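Local structure of uncharacterized protein MT2708 (Mycobacterium tuberculosis, 2FGG) at residues Ile17-Ala28 with Asp57-Leu68. The protein is of unknown function but belongs to the Rv2632c-like family and is related to Rv1738 of the same organism. Residues are numbered along the deposited sequence; the frame is centred on the assembly and turned at random.
Sequences IEEHDERTRAKA and DELAIARALSDL
Where Ala-26 of strand 24-28 faces Ala-60 of helix 57-68, the two CA atoms stand 5.2 Å apart, a worked example of how small residues let a helix settle close on a sheet. The short axes approach to 6.9 Å and run in broadly the same direction, 38° apart, whereas the axis of strand 17-19, its antiparallel partner in the hairpin, comes no nearer than 9.3 Å to that of the helix. Alternation along strand 24-28 turns Thr-24, Ala-26 and Ala-28 toward the helix, which answers with Ala-60, Ala-64 and Leu-68, spaced one turn apart. The methyl of Ala-26 sits between two of these: its CB lies 3.7 Å from CB of Ala-60 and 4.0 Å from CB of Ala-64. Farther along, Ala-28 CB meets CD2 of Leu-65 at 3.9 Å, while Leu-68 brings its own CD2 beside the Ala-28 carbonyl oxygen. On the flank under strand 17-19, Ile-61 holds CG1 anti to its carbonyl carbon (chi1 -63°), which brings Ile-61 CG1 to 3.9 Å from Ile-17 CG1. Polar groups gather at the hairpin end, where Asp-57 crosses Glu-19 at about a right angle and the like-charged OE1 of Glu-19 and OD1 of Asp-57 come within 3.3 Å; this closeness may raise the proton affinity of one carboxylate. The helix thus packs against one face of the antiparallel three-stranded sheet, with central strand 24-32 paired to strand 35-43 through Ala-26 with Gly-41 and Ala-28 with Gly-39, and the side chains of Arg-63 and Asp-67 hydrogen-bond to the backbone of Leu-42 and Val-40 in that outer strand.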
loop_
_atom_site.group_PDB
_atom_site.type_symbol
_atom_site.label_atom_id
_atom_site.label_comp_id
_atom_site.label_asym_id
_atom_site.label_seq_id
_atom_site.Cartn_x
_atom_site.Cartn_y
_atom_site.Cartn_z
ATOM N N ILE A 17 -9.638 2.650 5.865
ATOM C CA ILE A 17 -10.381 3.417 4.856
ATOM C C ILE A 17 -11.200 4.511 5.531
ATOM O O ILE A 17 -12.098 4.214 6.311
ATOM C CB ILE A 17 -11.347 2.537 4.019
ATOM C CG1 ILE A 17 -10.640 1.307 3.449
ATOM C CG2 ILE A 17 -11.990 3.349 2.896
ATOM C CD1 ILE A 17 -10.881 0.047 4.248
ATOM N N GLU A 18 -10.890 5.768 5.228
ATOM C CA GLU A 18 -11.652 6.900 5.755
ATOM C C GLU A 18 -12.362 7.605 4.618
ATOM O O GLU A 18 -11.744 7.935 3.607
ATOM C CB GLU A 18 -10.747 7.914 6.450
ATOM C CG GLU A 18 -9.783 7.362 7.468
ATOM C CD GLU A 18 -8.874 8.445 8.011
ATOM O OE1 GLU A 18 -7.764 8.621 7.459
ATOM O OE2 GLU A 18 -9.280 9.137 8.972
ATOM N N GLU A 19 -13.657 7.848 4.795
ATOM C CA GLU A 19 -14.472 8.503 3.776
ATOM C C GLU A 19 -14.855 9.899 4.263
ATOM O O GLU A 19 -15.554 10.041 5.270
ATOM C CB GLU A 19 -15.702 7.651 3.463
ATOM C CG GLU A 19 -15.355 6.258 2.937
ATOM C CD GLU A 19 -16.316 5.186 3.413
ATOM O OE1 GLU A 19 -15.846 4.192 4.004
ATOM O OE2 GLU A 19 -17.540 5.338 3.204
ATOM N N HIS A 20 -14.394 10.921 3.542
ATOM C CA HIS A 20 -14.394 12.297 4.065
ATOM C C HIS A 20 -15.760 13.029 4.201
ATOM O O HIS A 20 -16.152 13.279 5.343
ATOM C CB HIS A 20 -13.288 13.165 3.421
ATOM C CG HIS A 20 -11.886 12.764 3.793
ATOM N ND1 HIS A 20 -10.947 13.670 4.246
ATOM C CD2 HIS A 20 -11.259 11.561 3.764
ATOM C CE1 HIS A 20 -9.807 13.044 4.479
ATOM N NE2 HIS A 20 -9.969 11.763 4.193
ATOM N N ASP A 21 -16.510 13.384 3.140
ATOM C CA ASP A 21 -16.278 13.175 1.693
ATOM C C ASP A 21 -15.409 14.303 1.062
ATOM O O ASP A 21 -14.969 15.201 1.790
ATOM C CB ASP A 21 -17.643 13.075 0.982
ATOM C CG ASP A 21 -18.138 11.632 0.822
ATOM O OD1 ASP A 21 -19.362 11.449 0.634
ATOM O OD2 ASP A 21 -17.318 10.683 0.869
ATOM N N GLU A 22 -15.170 14.315 -0.265
ATOM C CA GLU A 22 -15.901 13.560 -1.321
ATOM C C GLU A 22 -15.706 12.032 -1.577
ATOM O O GLU A 22 -16.681 11.413 -2.012
ATOM C CB GLU A 22 -15.926 14.336 -2.664
ATOM C CG GLU A 22 -14.723 14.120 -3.605
ATOM C CD GLU A 22 -13.750 15.299 -3.645
ATOM O OE1 GLU A 22 -12.576 15.084 -4.021
ATOM O OE2 GLU A 22 -14.156 16.439 -3.316
ATOM N N ARG A 23 -14.550 11.378 -1.377
ATOM C CA ARG A 23 -13.170 11.820 -1.084
ATOM C C ARG A 23 -12.636 10.784 -0.109
ATOM O O ARG A 23 -12.207 11.114 0.990
ATOM C CB ARG A 23 -13.022 13.218 -0.479
ATOM C CG ARG A 23 -11.835 14.052 -1.000
ATOM C CD ARG A 23 -10.814 13.242 -1.821
ATOM N NE ARG A 23 -10.278 14.042 -2.928
ATOM C CZ ARG A 23 -9.695 13.547 -4.020
ATOM N NH1 ARG A 23 -9.555 12.237 -4.180
ATOM N NH2 ARG A 23 -9.249 14.371 -4.963
ATOM N N THR A 24 -12.690 9.523 -0.518
ATOM C CA THR A 24 -12.286 8.413 0.336
ATOM C C THR A 24 -10.794 8.063 0.196
ATOM O O THR A 24 -10.259 7.990 -0.908
ATOM C CB THR A 24 -13.241 7.183 0.183
ATOM O OG1 THR A 24 -12.498 5.961 0.229
ATOM C CG2 THR A 24 -14.033 7.249 -1.116
ATOM N N ARG A 25 -10.136 7.871 1.337
ATOM C CA ARG A 25 -8.697 7.619 1.385
ATOM C C ARG A 25 -8.373 6.333 2.126
ATOM O O ARG A 25 -8.920 6.061 3.185
ATOM C CB ARG A 25 -7.969 8.780 2.067
ATOM C CG ARG A 25 -6.454 8.618 2.137
ATOM C CD ARG A 25 -5.932 8.917 3.536
ATOM N NE ARG A 25 -5.844 10.349 3.797
ATOM C CZ ARG A 25 -5.850 10.900 5.010
ATOM N NH1 ARG A 25 -5.950 10.142 6.097
ATOM N NH2 ARG A 25 -5.771 12.217 5.132
ATOM N N ALA A 26 -7.469 5.549 1.558
ATOM C CA ALA A 26 -6.988 4.350 2.217
ATOM C C ALA A 26 -5.502 4.442 2.528
ATOM O O ALA A 26 -4.718 4.996 1.757
ATOM C CB ALA A 26 -7.287 3.116 1.392
ATOM N N LYS A 27 -5.144 3.909 3.688
ATOM C CA LYS A 27 -3.767 3.755 4.099
ATOM C C LYS A 27 -3.517 2.272 4.350
ATOM O O LYS A 27 -4.287 1.633 5.069
ATOM C CB LYS A 27 -3.498 4.581 5.353
ATOM C CG LYS A 27 -3.427 6.077 5.078
ATOM C CD LYS A 27 -3.336 6.890 6.353
ATOM C CE LYS A 27 -3.014 8.324 6.031
ATOM N NZ LYS A 27 -2.474 9.018 7.223
ATOM N N ALA A 28 -2.473 1.726 3.716
ATOM C CA ALA A 28 -2.034 0.339 3.936
ATOM C C ALA A 28 -0.655 0.319 4.600
ATOM O O ALA A 28 0.349 0.655 3.973
ATOM C CB ALA A 28 -2.012 -0.427 2.633
ATOM N N ASP A 57 -14.153 2.828 -1.824
ATOM C CA ASP A 57 -13.301 2.089 -0.891
ATOM C C ASP A 57 -12.317 1.193 -1.609
ATOM O O ASP A 57 -11.116 1.258 -1.352
ATOM C CB ASP A 57 -14.139 1.220 0.052
ATOM C CG ASP A 57 -14.976 2.026 1.013
ATOM O OD1 ASP A 57 -14.895 3.275 1.008
ATOM O OD2 ASP A 57 -15.742 1.395 1.768
ATOM N N GLU A 58 -12.819 0.348 -2.502
ATOM C CA GLU A 58 -11.954 -0.584 -3.230
ATOM C C GLU A 58 -10.964 0.103 -4.182
ATOM O O GLU A 58 -9.863 -0.398 -4.399
ATOM C CB GLU A 58 -12.781 -1.655 -3.957
ATOM C CG GLU A 58 -13.644 -1.145 -5.097
ATOM C CD GLU A 58 -14.733 -2.109 -5.501
ATOM O OE1 GLU A 58 -14.939 -3.125 -4.813
ATOM O OE2 GLU A 58 -15.408 -1.844 -6.505
ATOM N N LEU A 59 -11.349 1.245 -4.747
ATOM C CA LEU A 59 -10.429 2.028 -5.569
ATOM C C LEU A 59 -9.330 2.667 -4.725
ATOM O O LEU A 59 -8.176 2.726 -5.143
ATOM C CB LEU A 59 -11.178 3.100 -6.365
ATOM C CG LEU A 59 -10.388 4.015 -7.307
ATOM C CD1 LEU A 59 -9.429 3.237 -8.191
ATOM C CD2 LEU A 59 -11.334 4.852 -8.158
ATOM N N ALA A 60 -9.693 3.155 -3.545
ATOM C CA ALA A 60 -8.720 3.717 -2.627
ATOM C C ALA A 60 -7.753 2.639 -2.169
ATOM O O ALA A 60 -6.553 2.870 -2.137
ATOM C CB ALA A 60 -9.400 4.347 -1.447
ATOM N N ILE A 61 -8.270 1.469 -1.815
ATOM C CA ILE A 61 -7.423 0.368 -1.373
ATOM C C ILE A 61 -6.472 -0.044 -2.492
ATOM O O ILE A 61 -5.285 -0.236 -2.260
ATOM C CB ILE A 61 -8.245 -0.855 -0.916
ATOM C CG1 ILE A 61 -9.105 -0.508 0.299
ATOM C CG2 ILE A 61 -7.333 -2.002 -0.549
ATOM C CD1 ILE A 61 -10.105 -1.591 0.652
ATOM N N ALA A 62 -6.991 -0.165 -3.707
ATOM C CA ALA A 62 -6.172 -0.515 -4.854
ATOM C C ALA A 62 -5.011 0.468 -5.029
ATOM O O ALA A 62 -3.880 0.061 -5.243
ATOM C CB ALA A 62 -7.029 -0.596 -6.114
ATOM N N ARG A 63 -5.289 1.759 -4.931
ATOM C CA ARG A 63 -4.244 2.782 -5.066
ATOM C C ARG A 63 -3.257 2.766 -3.893
ATOM O O ARG A 63 -2.061 2.981 -4.082
ATOM C CB ARG A 63 -4.868 4.157 -5.246
ATOM C CG ARG A 63 -5.751 4.223 -6.462
ATOM C CD ARG A 63 -6.403 5.557 -6.644
ATOM N NE ARG A 63 -6.745 5.736 -8.049
ATOM C CZ ARG A 63 -7.745 6.480 -8.497
ATOM N NH1 ARG A 63 -8.524 7.125 -7.647
ATOM N NH2 ARG A 63 -7.971 6.565 -9.800
ATOM N N ALA A 64 -3.761 2.492 -2.693
ATOM C CA ALA A 64 -2.913 2.333 -1.528
ATOM C C ALA A 64 -1.948 1.162 -1.689
ATOM O O ALA A 64 -0.782 1.282 -1.370
ATOM C CB ALA A 64 -3.746 2.176 -0.283
ATOM N N LEU A 65 -2.430 0.031 -2.185
ATOM C CA LEU A 65 -1.591 -1.163 -2.330
ATOM C C LEU A 65 -0.549 -1.018 -3.442
ATOM O O LEU A 65 0.558 -1.526 -3.310
ATOM C CB LEU A 65 -2.456 -2.407 -2.558
ATOM C CG LEU A 65 -3.391 -2.842 -1.424
ATOM C CD1 LEU A 65 -4.192 -4.050 -1.860
ATOM C CD2 LEU A 65 -2.658 -3.127 -0.109
ATOM N N SER A 66 -0.921 -0.336 -4.527
ATOM C CA SER A 66 -0.004 0.038 -5.602
ATOM C C SER A 66 1.127 0.874 -5.071
ATOM O O SER A 66 2.277 0.668 -5.438
ATOM C CB SER A 66 -0.707 0.882 -6.670
ATOM O OG SER A 66 -1.846 0.227 -7.166
ATOM N N ASP A 67 0.783 1.853 -4.243
ATOM C CA ASP A 67 1.759 2.748 -3.650
ATOM C C ASP A 67 2.751 1.921 -2.843
ATOM O O ASP A 67 3.957 2.069 -2.989
ATOM C CB ASP A 67 1.059 3.768 -2.752
ATOM C CG ASP A 67 2.005 4.808 -2.202
ATOM O OD1 ASP A 67 3.089 4.990 -2.792
ATOM O OD2 ASP A 67 1.676 5.459 -1.188
ATOM N N LEU A 68 2.230 1.037 -2.006
ATOM C CA LEU A 68 3.057 0.235 -1.135
ATOM C C LEU A 68 3.893 -0.742 -1.956
ATOM O O LEU A 68 5.076 -0.928 -1.667
ATOM C CB LEU A 68 2.196 -0.482 -0.097
ATOM C CG LEU A 68 2.870 -1.355 0.961
ATOM C CD1 LEU A 68 3.802 -0.556 1.859
ATOM C CD2 LEU A 68 1.814 -2.050 1.777
#